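Local coordinates for putative alpha/beta hydrolase FOLD protein (PDB 5A62) that probably hydrolyses carboxylic esters, as an alpha/beta hydrolase-fold carboxylesterase of an ammonia-oxidizing thaumarchaeon, at residues M149-L157 with F176-V185. Sequence-based numbering, arbitrary orientation. Where two conformers were deposited one is given.
Sequences MKALAEHKL and FREVFTKTSV
Helix 149-157 runs roughly antiparallel to 176-180, the C-terminal end of helix 170-180, with axes 9.8 Å apart at 144°; the backbones come nearest where Lys-150 faces Thr-181 and Ala-153 faces Arg-177. Phe-180 is the knob of this packing, its ring set in a hole formed by Met-149, Leu-152, Ala-153 and Lys-156. Its CG lies anti to the backbone N (chi1 -170°), which swings the ring across to the other helix. Leu-152 CD2 meets the ring edge in its plane, 3.7 Å from Phe-180 CZ, while Met-149 CE approaches obliquely, 3.6 Å from Phe-180 CE2. Ala-153 CB touches both rings, at Phe-180 CD2 and Phe-176 CE2. Phe-176 also takes Leu-157 CD2 and the aliphatic CE of Lys-156, and has Trp-249 edge-to-face. Both helices belong to the helical insertion between strands 116-122 and 212-218, the position of the cap in alpha/beta hydrolases, and the contact packs one cap helix on another. On the partly exposed side of the contact, in one of the two deposited conformers of Arg-177, that residue grips Glu-154 side-on: NE reaches Glu-154 OE2 at 2.8 Å and NH2 reaches Glu-154 OE1 at 3.0 Å. Both bonds are nearly straight (172°), and the carboxylate and guanidinium planes are nearly coplanar. In this conformer Leu-157 CD1 covers one guanidinium face, 3.4 Å from Arg-177 CZ, and NH1 turns to Asp-174 in a second salt bridge. Past the helix end, Thr-181 returns OG1 to Arg-177 O, leaving CG2 to rest on Lys-150 CA and Ala-153 CB. In the type I turn from Phe-180 to Thr-183, Thr-183 OG1 and N both bond Phe-180 O, while Met-149, bent at chi2 and chi3, lays CG against Val-185 CG2 (3.7 Å) and CE against Thr-183 CB.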
loop_
_atom_site.group_PDB
_atom_site.type_symbol
_atom_site.label_atom_id
_atom_site.label_comp_id
_atom_site.label_asym_id
_atom_site.label_seq_id
_atom_site.Cartn_x
_atom_site.Cartn_y
_atom_site.Cartn_z
ATOM N N MET A 149 9.931 16.273 6.671
ATOM C CA MET A 149 10.080 15.480 7.858
ATOM C C MET A 149 10.432 16.247 9.127
ATOM O O MET A 149 10.021 15.893 10.210
ATOM C CB MET A 149 11.107 14.348 7.639
ATOM C CG MET A 149 10.666 13.363 6.516
ATOM S SD MET A 149 9.024 12.635 6.749
ATOM C CE MET A 149 9.436 11.422 7.915
ATOM N N LYS A 150 11.213 17.321 8.980
ATOM C CA LYS A 150 11.505 18.123 10.171
ATOM C C LYS A 150 10.204 18.765 10.684
ATOM O O LYS A 150 9.933 18.764 11.879
ATOM C CB LYS A 150 12.557 19.178 9.862
ATOM C CG LYS A 150 13.949 18.657 9.512
ATOM C CD LYS A 150 14.906 19.848 9.356
ATOM C CE LYS A 150 16.238 19.537 8.670
ATOM N NZ LYS A 150 16.913 18.302 9.170
ATOM N N ALA A 151 9.371 19.269 9.757
ATOM C CA ALA A 151 8.073 19.792 10.147
ATOM C C ALA A 151 7.169 18.751 10.727
ATOM O O ALA A 151 6.523 18.960 11.755
ATOM C CB ALA A 151 7.381 20.473 8.996
ATOM N N LEU A 152 7.187 17.563 10.126
ATOM C CA LEU A 152 6.379 16.517 10.663
ATOM C C LEU A 152 6.797 16.187 12.106
ATOM O O LEU A 152 5.936 16.003 12.990
ATOM C CB LEU A 152 6.377 15.284 9.768
ATOM C CG LEU A 152 5.655 14.061 10.325
ATOM C CD1 LEU A 152 4.213 14.327 10.659
ATOM C CD2 LEU A 152 5.746 12.906 9.328
ATOM N N ALA A 153 8.081 16.093 12.371
ATOM C CA ALA A 153 8.493 15.826 13.727
ATOM C C ALA A 153 7.975 16.896 14.696
ATOM O O ALA A 153 7.547 16.582 15.785
ATOM C CB ALA A 153 10.011 15.721 13.847
ATOM N N GLU A 154 8.090 18.154 14.263
ATOM C CA GLU A 154 7.594 19.220 15.146
ATOM C C GLU A 154 6.134 19.123 15.441
ATOM O O GLU A 154 5.687 19.282 16.578
ATOM C CB GLU A 154 7.916 20.551 14.536
ATOM C CG GLU A 154 9.375 20.879 14.493
ATOM C CD GLU A 154 10.122 20.799 15.827
ATOM O OE1 GLU A 154 9.604 21.148 16.931
ATOM O OE2 GLU A 154 11.255 20.302 15.726
ATOM N N HIS A 155 5.356 18.729 14.429
ATOM C CA HIS A 155 3.923 18.506 14.671
ATOM C C HIS A 155 3.619 17.334 15.551
ATOM O O HIS A 155 2.654 17.396 16.350
ATOM C CB HIS A 155 3.183 18.375 13.332
ATOM C CG HIS A 155 3.020 19.668 12.621
ATOM N ND1 HIS A 155 1.975 20.532 12.907
ATOM C CD2 HIS A 155 3.700 20.209 11.597
ATOM C CE1 HIS A 155 2.099 21.597 12.132
ATOM N NE2 HIS A 155 3.129 21.431 11.326
ATOM N N LYS A 156 4.403 16.272 15.448
ATOM C CA LYS A 156 4.235 15.095 16.308
ATOM C C LYS A 156 4.582 15.424 17.775
ATOM O O LYS A 156 3.957 14.902 18.669
ATOM C CB LYS A 156 5.060 13.943 15.837
ATOM C CG LYS A 156 4.505 13.377 14.535
ATOM C CD LYS A 156 5.313 12.195 14.061
ATOM C CE LYS A 156 5.116 10.965 14.887
ATOM N NZ LYS A 156 3.784 10.391 14.508
ATOM N N LEU A 157 5.528 16.316 17.939
ATOM C CA LEU A 157 6.042 16.599 19.267
ATOM C C LEU A 157 5.134 17.511 20.055
ATOM O O LEU A 157 5.207 17.498 21.257
ATOM C CB LEU A 157 7.419 17.174 19.134
ATOM C CG LEU A 157 8.491 16.159 18.811
ATOM C CD1 LEU A 157 9.820 16.757 18.419
ATOM C CD2 LEU A 157 8.749 15.181 19.962
ATOM N N PHE A 176 14.043 11.911 19.865
ATOM C CA PHE A 176 13.102 11.624 18.826
ATOM C C PHE A 176 13.359 12.444 17.579
ATOM O O PHE A 176 13.356 11.909 16.450
ATOM C CB PHE A 176 11.676 11.842 19.306
ATOM C CG PHE A 176 10.641 11.692 18.239
ATOM C CD1 PHE A 176 10.129 10.479 17.944
ATOM C CD2 PHE A 176 10.199 12.791 17.560
ATOM C CE1 PHE A 176 9.180 10.345 16.945
ATOM C CE2 PHE A 176 9.224 12.657 16.583
ATOM C CZ PHE A 176 8.760 11.414 16.300
ATOM N N ARG A 177 13.588 13.748 17.699
ATOM C CA ARG A 177 13.902 14.590 16.535
ATOM C C ARG A 177 15.070 14.072 15.764
ATOM O O ARG A 177 14.986 13.942 14.538
ATOM C CB ARG A 177 14.270 16.016 16.931
ATOM C CG ARG A 177 13.093 16.853 17.371
ATOM C CD ARG A 177 13.521 18.275 17.766
ATOM N NE ARG A 177 12.364 19.141 18.060
ATOM C CZ ARG A 177 11.882 19.369 19.283
ATOM N NH1 ARG A 177 12.451 18.839 20.359
ATOM N NH2 ARG A 177 10.790 20.126 19.446
ATOM N N GLU A 178 16.155 13.798 16.491
ATOM C CA GLU A 178 17.388 13.266 15.900
ATOM C C GLU A 178 17.047 12.097 15.016
ATOM O O GLU A 178 17.384 12.149 13.799
ATOM C CB GLU A 178 18.478 12.888 16.938
ATOM C CG GLU A 178 19.873 12.628 16.295
ATOM C CD GLU A 178 20.753 13.870 16.017
ATOM O OE1 GLU A 178 20.262 14.919 15.487
ATOM O OE2 GLU A 178 22.003 13.779 16.286
ATOM N N VAL A 179 16.355 11.127 15.618
ATOM C CA VAL A 179 16.117 9.834 14.978
ATOM C C VAL A 179 15.148 10.042 13.779
ATOM O O VAL A 179 15.444 9.692 12.643
ATOM C CB VAL A 179 15.546 8.847 15.953
ATOM C CG1 VAL A 179 14.964 7.592 15.259
ATOM C CG2 VAL A 179 16.575 8.491 17.039
ATOM N N PHE A 180 13.998 10.636 14.067
ATOM C CA PHE A 180 12.900 10.701 13.091
ATOM C C PHE A 180 13.296 11.419 11.841
ATOM O O PHE A 180 12.926 11.057 10.717
ATOM C CB PHE A 180 11.676 11.322 13.762
ATOM C CG PHE A 180 10.418 11.237 12.962
ATOM C CD1 PHE A 180 9.612 10.095 13.063
ATOM C CD2 PHE A 180 10.045 12.254 12.106
ATOM C CE1 PHE A 180 8.416 10.047 12.349
ATOM C CE2 PHE A 180 8.875 12.196 11.400
ATOM C CZ PHE A 180 8.122 11.077 11.489
ATOM N N THR A 181 14.054 12.516 11.985
ATOM C CA THR A 181 14.337 13.370 10.860
ATOM C C THR A 181 15.417 12.782 9.919
ATOM O O THR A 181 15.665 13.365 8.877
ATOM C CB THR A 181 14.670 14.805 11.283
ATOM O OG1 THR A 181 15.868 14.771 12.037
ATOM C CG2 THR A 181 13.524 15.399 12.010
ATOM N N LYS A 182 15.925 11.583 10.212
ATOM C CA LYS A 182 16.744 10.859 9.249
ATOM C C LYS A 182 15.870 10.049 8.252
ATOM O O LYS A 182 16.439 9.458 7.323
ATOM C CB LYS A 182 17.672 9.863 9.925
ATOM C CG LYS A 182 18.548 10.311 11.037
ATOM C CD LYS A 182 19.468 11.344 10.571
ATOM C CE LYS A 182 20.661 11.419 11.550
ATOM N NZ LYS A 182 20.278 12.326 12.591
ATOM N N THR A 183 14.569 10.041 8.458
ATOM C CA THR A 183 13.717 9.261 7.603
ATOM C C THR A 183 13.451 10.062 6.341
ATOM O O THR A 183 13.086 11.239 6.405
ATOM C CB THR A 183 12.402 9.027 8.347
ATOM O OG1 THR A 183 12.633 8.470 9.662
ATOM C CG2 THR A 183 11.537 8.001 7.561
ATOM N N SER A 184 13.569 9.459 5.173
ATOM C CA SER A 184 13.157 10.105 3.968
ATOM C C SER A 184 11.662 10.233 3.871
ATOM O O SER A 184 10.944 9.401 4.424
ATOM C CB SER A 184 13.711 9.416 2.742
ATOM O OG SER A 184 13.075 8.163 2.484
ATOM N N VAL A 185 11.191 11.244 3.166
ATOM C CA VAL A 185 9.764 11.384 2.907
ATOM C C VAL A 185 9.253 10.153 2.171
ATOM O O VAL A 185 8.229 9.590 2.552
ATOM C CB VAL A 185 9.477 12.652 2.111
ATOM C CG1 VAL A 185 8.018 12.702 1.672
ATOM C CG2 VAL A 185 9.944 13.857 2.873
#